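Local coordinates for protein aminofutalosine deaminase (Helicobacter pylori, PDB 7LKK) that deaminates aminofutalosine in the menaquinone pathway, acting as a metal-dependent hydrolase of the amidohydrolase family, at residues G94-W99 against F222-E227. Sequence-based numbering, arbitrary orientation.
Sequences GSFSGW and FLESLE. With MCF ((8R)-3-(5-S-methyl-5-thio-beta-D-ribofuranosyl)-3,6,7,8-tetrahydroimidazo[4,5-d][1,3]diazepin-8-ol), chain J.
Two helix N-termini meet beside the inhibitor pocket, and Glu227 joins them by reaching from the first turn of one to the first turn of the other. Its chain, bent at chi2 (95°), brings OE2 to the backbone N of Ser97 for a rather long hydrogen bond (3.3 Å), the N-H coming in from above the carboxylate plane. The same OE2 lies 3.0 Å from Ser97 OG. The carboxylate probably also gains from the positive end of helix 96-106, whose N-cap is Ser95, with OG accepting from Gly98 N at 2.9 Å.

Beside this polar link, Phe96 extends with CG anti to its backbone N and offers one ring face to Ser225, whose OG sits 3.4 Å from CD2; MCF N6 lies at the ring edge, near its plane. Ser225 is the N-cap of helix 226-234, its OG accepting from Glu228 N. Toward the tip of the ring, CE1 comes within 3.6 Å of Glu224 OE1, the ring and carboxylate planes 58° apart. Glu224 is fully extended, and its OE1 takes a nearly straight 2.7 Å hydrogen bond from MCF N6 (163°), while Trp99 CH2 packs against MCF C7 at 3.5 Å.

In this TIM-barrel hydrolase, Glu224 follows strand 218-222, close after the iron ligand His221, and the contact joins the start of helix 226-234 to that of helix 96-106, which follows strand 69-80.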
loop_
_atom_site.group_PDB
_atom_site.type_symbol
_atom_site.label_atom_id
_atom_site.label_comp_id
_atom_site.label_asym_id
_atom_site.label_seq_id
_atom_site.Cartn_x
_atom_site.Cartn_y
_atom_site.Cartn_z
ATOM N N GLY A 94 -15.441 0.965 4.381
ATOM C CA GLY A 94 -15.445 0.396 5.715
ATOM C C GLY A 94 -16.407 -0.754 5.899
ATOM O O GLY A 94 -16.317 -1.463 6.911
ATOM N N SER A 95 -17.326 -0.955 4.959
ATOM C CA SER A 95 -18.235 -2.090 4.961
ATOM C C SER A 95 -18.741 -2.270 3.540
ATOM O O SER A 95 -18.811 -1.307 2.771
ATOM C CB SER A 95 -19.404 -1.886 5.933
ATOM O OG SER A 95 -20.227 -0.810 5.518
ATOM N N PHE A 96 -19.083 -3.509 3.190
ATOM C CA PHE A 96 -19.653 -3.733 1.867
ATOM C C PHE A 96 -21.069 -3.177 1.783
ATOM O O PHE A 96 -21.435 -2.548 0.783
ATOM C CB PHE A 96 -19.649 -5.218 1.515
ATOM C CG PHE A 96 -20.272 -5.517 0.182
ATOM C CD1 PHE A 96 -19.516 -5.456 -0.977
ATOM C CD2 PHE A 96 -21.620 -5.832 0.083
ATOM C CE1 PHE A 96 -20.088 -5.717 -2.207
ATOM C CE2 PHE A 96 -22.193 -6.092 -1.143
ATOM C CZ PHE A 96 -21.427 -6.034 -2.289
ATOM N N SER A 97 -21.879 -3.414 2.816
ATOM C CA SER A 97 -23.239 -2.884 2.834
ATOM C C SER A 97 -23.241 -1.363 2.768
ATOM O O SER A 97 -24.058 -0.763 2.059
ATOM C CB SER A 97 -23.971 -3.370 4.084
ATOM O OG SER A 97 -23.254 -3.025 5.257
ATOM N N GLY A 98 -22.340 -0.719 3.512
ATOM C CA GLY A 98 -22.219 0.726 3.422
ATOM C C GLY A 98 -21.808 1.192 2.039
ATOM O O GLY A 98 -22.290 2.216 1.549
ATOM N N TRP A 99 -20.901 0.455 1.397
ATOM C CA TRP A 99 -20.471 0.822 0.051
ATOM C C TRP A 99 -21.600 0.642 -0.959
ATOM O O TRP A 99 -21.919 1.565 -1.718
ATOM C CB TRP A 99 -19.249 -0.005 -0.349
ATOM C CG TRP A 99 -18.790 0.244 -1.751
ATOM C CD1 TRP A 99 -17.969 1.245 -2.177
ATOM C CD2 TRP A 99 -19.125 -0.523 -2.914
ATOM N NE1 TRP A 99 -17.770 1.150 -3.534
ATOM C CE2 TRP A 99 -18.471 0.073 -4.010
ATOM C CE3 TRP A 99 -19.918 -1.653 -3.135
ATOM C CZ2 TRP A 99 -18.582 -0.425 -5.308
ATOM C CZ3 TRP A 99 -20.027 -2.146 -4.424
ATOM C CH2 TRP A 99 -19.364 -1.531 -5.493
ATOM N N PHE A 222 -18.263 -12.962 -6.806
ATOM C CA PHE A 222 -18.661 -14.120 -6.012
ATOM C C PHE A 222 -18.190 -13.962 -4.575
ATOM O O PHE A 222 -16.991 -13.807 -4.331
ATOM C CB PHE A 222 -18.100 -15.412 -6.617
ATOM C CG PHE A 222 -18.646 -16.654 -5.986
ATOM C CD1 PHE A 222 -20.008 -16.911 -6.000
ATOM C CD2 PHE A 222 -17.803 -17.564 -5.370
ATOM C CE1 PHE A 222 -20.517 -18.050 -5.413
ATOM C CE2 PHE A 222 -18.307 -18.707 -4.782
ATOM C CZ PHE A 222 -19.665 -18.951 -4.804
ATOM N N LEU A 223 -19.140 -14.015 -3.639
ATOM C CA LEU A 223 -18.883 -14.069 -2.197
ATOM C C LEU A 223 -17.840 -13.034 -1.773
ATOM O O LEU A 223 -16.790 -13.343 -1.202
ATOM C CB LEU A 223 -18.488 -15.490 -1.776
ATOM C CG LEU A 223 -19.578 -16.535 -2.068
ATOM C CD1 LEU A 223 -19.264 -17.884 -1.437
ATOM C CD2 LEU A 223 -20.942 -16.042 -1.606
ATOM N N GLU A 224 -18.164 -11.779 -2.071
ATOM C CA GLU A 224 -17.313 -10.635 -1.788
ATOM C C GLU A 224 -17.489 -10.092 -0.374
ATOM O O GLU A 224 -16.653 -9.306 0.083
ATOM C CB GLU A 224 -17.602 -9.535 -2.816
ATOM C CG GLU A 224 -16.675 -8.341 -2.785
ATOM C CD GLU A 224 -17.034 -7.317 -3.837
ATOM O OE1 GLU A 224 -18.042 -7.523 -4.550
ATOM O OE2 GLU A 224 -16.308 -6.312 -3.960
ATOM N N SER A 225 -18.539 -10.500 0.335
ATOM C CA SER A 225 -18.822 -9.928 1.641
ATOM C C SER A 225 -19.457 -10.980 2.536
ATOM O O SER A 225 -19.977 -11.996 2.067
ATOM C CB SER A 225 -19.745 -8.711 1.534
ATOM O OG SER A 225 -21.018 -9.081 1.028
ATOM N N LEU A 226 -19.402 -10.716 3.843
ATOM C CA LEU A 226 -20.148 -11.531 4.793
ATOM C C LEU A 226 -21.649 -11.378 4.580
ATOM O O LEU A 226 -22.408 -12.337 4.754
ATOM C CB LEU A 226 -19.765 -11.149 6.224
ATOM C CG LEU A 226 -20.503 -11.873 7.353
ATOM C CD1 LEU A 226 -20.389 -13.383 7.200
ATOM C CD2 LEU A 226 -19.984 -11.424 8.713
ATOM N N GLU A 227 -22.092 -10.173 4.211
ATOM C CA GLU A 227 -23.513 -9.947 3.962
ATOM C C GLU A 227 -24.024 -10.844 2.843
ATOM O O GLU A 227 -25.107 -11.432 2.952
ATOM C CB GLU A 227 -23.759 -8.474 3.628
ATOM C CG GLU A 227 -23.461 -7.512 4.775
ATOM C CD GLU A 227 -22.065 -6.921 4.704
ATOM O OE1 GLU A 227 -21.135 -7.632 4.270
ATOM O OE2 GLU A 227 -21.895 -5.743 5.086
HETATM O O8 MCF J . -16.526 -5.342 -8.188
HETATM C C8 MCF J . -16.622 -4.117 -7.508
HETATM C C7 MCF J . -17.245 -4.260 -6.123
HETATM N N6 MCF J . -18.213 -5.329 -6.104
HETATM C C5 MCF J . -19.235 -5.382 -7.125
HETATM N N4 MCF J . -19.393 -4.443 -8.230
HETATM C C10 MCF J . -18.680 -3.211 -8.650
HETATM C C9 MCF J . -17.346 -3.034 -8.334
HETATM N N1 MCF J . -16.969 -1.865 -8.834
HETATM C C2 MCF J . -17.996 -1.302 -9.467
HETATM N N3 MCF J . -19.035 -2.134 -9.360
HETATM C C1S MCF J . -20.381 -1.832 -9.939
HETATM C C2S MCF J . -21.048 -3.039 -10.638
HETATM O O2S MCF J . -20.608 -3.156 -11.923
HETATM O O4S MCF J . -21.199 -1.522 -9.005
HETATM C C4S MCF J . -22.674 -1.895 -9.561
HETATM C C3S MCF J . -22.522 -2.650 -10.611
HETATM O O3S MCF J . -22.862 -1.859 -11.848
HETATM C C5S MCF J . -23.446 -2.635 -8.482
HETATM S S5S MCF J . -25.220 -2.294 -8.660
HETATM C C6S MCF J . -26.165 -3.576 -7.787
#